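Local coordinates for DUF4875 domain-containing protein (Desulfovibrio piger, PDB 4LG3), which is of unknown function and belongs to the DUF4875 family, in the CamS-like clan, at residues A87-T91 with Q131-G135. Residues are numbered along the deposited sequence; the frame is centred on the assembly and turned at random.
Sequences AFGKT and QCLWG. With EDO (1,2-ethanediol), chain H.
Phe88 meets Trp134 and Gly135 where the hairpin loop joining antiparallel strands 75-81 and 92-98 of the mixed sheet packs against helix 125-137. It does so chiefly through its backbone: the carbonyl O lies at the edge of the indole, near the ring plane and 3.2 Å from Trp134 CD1, and 3.3 Å from Gly135 CA. The Phe88 ring leads away from the helix, leaving CB as its apolar touch on Trp134 CD1. Trp134 CG stands anti to the backbone N (chi1 -167°), which carries the pyrrole edge toward the loop; Leu152 of helix 149-160 also touches this side chain. Trp134 NE1 donates a nearly straight hydrogen bond (3.0 Å, 168°) to O1 of a 1,2-ethanediol, probably from the crystallisation liquor, which Arg138 NE also holds.

The two backbones come nearest in CA positions at Gly89, whose CA is 3.8 Å from Gly135 CA; with no side chain on Gly135 to hold it off, the loop backbone lies directly against the helix. Gly89 CA also directs a CA-H...O contact at Gln131 O (3.3 Å), which already accepts the helical hydrogen bond from Gly135 N.

Lys90 turns away from the helix, and its NZ bonds to Gly85 O.

Thr91, just before strand 92-98, closes the contact. The extended Gln131 side chain crosses it at about a right angle, its NE2 donating in the amide plane to OG1. Leu169 O also accepts from NE2 while Ser82 OG binds OE1, fixing the buried amide's flip. Thr91 CG2 rests 3.3 Å from Gln131 NE2, beside the 2.9 Å hydrogen bond from that nitrogen to Thr91 OG1.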
loop_
_atom_site.group_PDB
_atom_site.type_symbol
_atom_site.label_atom_id
_atom_site.label_comp_id
_atom_site.label_asym_id
_atom_site.label_seq_id
_atom_site.Cartn_x
_atom_site.Cartn_y
_atom_site.Cartn_z
ATOM N N ALA A 87 -6.248 1.742 -9.498
ATOM C CA ALA A 87 -4.849 1.337 -9.680
ATOM C C ALA A 87 -3.885 2.519 -9.774
ATOM O O ALA A 87 -2.805 2.460 -9.192
ATOM C CB ALA A 87 -4.720 0.481 -10.933
ATOM N N PHE A 88 -4.253 3.584 -10.513
ATOM C CA PHE A 88 -3.367 4.737 -10.699
ATOM C C PHE A 88 -3.895 5.971 -9.982
ATOM O O PHE A 88 -3.692 7.083 -10.443
ATOM C CB PHE A 88 -3.127 4.980 -12.192
ATOM C CG PHE A 88 -2.547 3.737 -12.836
ATOM C CD1 PHE A 88 -1.227 3.355 -12.591
ATOM C CD2 PHE A 88 -3.341 2.907 -13.624
ATOM C CE1 PHE A 88 -0.714 2.170 -13.121
ATOM C CE2 PHE A 88 -2.826 1.719 -14.156
ATOM C CZ PHE A 88 -1.520 1.349 -13.884
ATOM N N GLY A 89 -4.527 5.745 -8.827
ATOM C CA GLY A 89 -5.045 6.775 -7.934
ATOM C C GLY A 89 -4.458 6.613 -6.545
ATOM O O GLY A 89 -4.916 7.242 -5.585
ATOM N N LYS A 90 -3.430 5.750 -6.429
ATOM C CA LYS A 90 -2.772 5.388 -5.168
ATOM C C LYS A 90 -1.484 4.686 -5.487
ATOM O O LYS A 90 -1.280 4.300 -6.645
ATOM C CB LYS A 90 -3.684 4.464 -4.300
ATOM C CG LYS A 90 -3.874 3.088 -4.925
ATOM C CD LYS A 90 -5.031 2.271 -4.392
ATOM C CE LYS A 90 -5.024 0.936 -5.096
ATOM N NZ LYS A 90 -6.227 0.165 -4.787
ATOM N N THR A 91 -0.611 4.517 -4.461
ATOM C CA THR A 91 0.678 3.829 -4.587
ATOM C C THR A 91 0.915 2.949 -3.371
ATOM O O THR A 91 0.244 3.089 -2.371
ATOM C CB THR A 91 1.862 4.815 -4.789
ATOM O OG1 THR A 91 1.952 5.717 -3.684
ATOM C CG2 THR A 91 1.820 5.548 -6.116
ATOM N N GLN A 131 -2.516 12.374 -6.232
ATOM C CA GLN A 131 -2.764 10.952 -6.575
ATOM C C GLN A 131 -4.214 10.704 -6.927
ATOM O O GLN A 131 -4.502 10.001 -7.890
ATOM C CB GLN A 131 -2.401 10.034 -5.404
ATOM C CG GLN A 131 -0.918 9.880 -5.201
ATOM C CD GLN A 131 -0.642 8.731 -4.291
ATOM O OE1 GLN A 131 -1.417 8.424 -3.378
ATOM N NE2 GLN A 131 0.469 8.076 -4.519
ATOM N N CYS A 132 -5.112 11.296 -6.141
ATOM C CA CYS A 132 -6.554 11.214 -6.333
ATOM C C CYS A 132 -6.958 11.894 -7.665
ATOM O O CYS A 132 -7.711 11.294 -8.445
ATOM C CB CYS A 132 -7.285 11.824 -5.142
ATOM S SG CYS A 132 -9.090 11.721 -5.259
ATOM N N LEU A 133 -6.416 13.107 -7.945
ATOM C CA LEU A 133 -6.675 13.821 -9.191
ATOM C C LEU A 133 -6.109 13.052 -10.372
ATOM O O LEU A 133 -6.820 12.870 -11.348
ATOM C CB LEU A 133 -6.125 15.243 -9.161
ATOM C CG LEU A 133 -6.746 16.214 -8.150
ATOM C CD1 LEU A 133 -6.139 17.592 -8.285
ATOM C CD2 LEU A 133 -8.250 16.291 -8.296
ATOM N N TRP A 134 -4.871 12.519 -10.243
ATOM C CA TRP A 134 -4.205 11.667 -11.241
ATOM C C TRP A 134 -5.140 10.535 -11.662
ATOM O O TRP A 134 -5.433 10.405 -12.845
ATOM C CB TRP A 134 -2.891 11.081 -10.675
ATOM C CG TRP A 134 -2.008 10.461 -11.720
ATOM C CD1 TRP A 134 -2.132 9.216 -12.269
ATOM C CD2 TRP A 134 -0.903 11.089 -12.390
ATOM N NE1 TRP A 134 -1.166 9.022 -13.230
ATOM C CE2 TRP A 134 -0.398 10.155 -13.328
ATOM C CE3 TRP A 134 -0.266 12.342 -12.267
ATOM C CZ2 TRP A 134 0.733 10.426 -14.123
ATOM C CZ3 TRP A 134 0.837 12.617 -13.066
ATOM C CH2 TRP A 134 1.327 11.669 -13.984
ATOM N N GLY A 135 -5.635 9.775 -10.681
ATOM C CA GLY A 135 -6.552 8.659 -10.894
ATOM C C GLY A 135 -7.871 9.010 -11.557
ATOM O O GLY A 135 -8.363 8.251 -12.394
HETATM C C1 EDO H . 0.589 6.835 -15.952
HETATM O O1 EDO H . -0.557 6.769 -15.074
HETATM C C2 EDO H . 1.958 7.130 -15.190
HETATM O O2 EDO H . 1.958 6.679 -13.800
#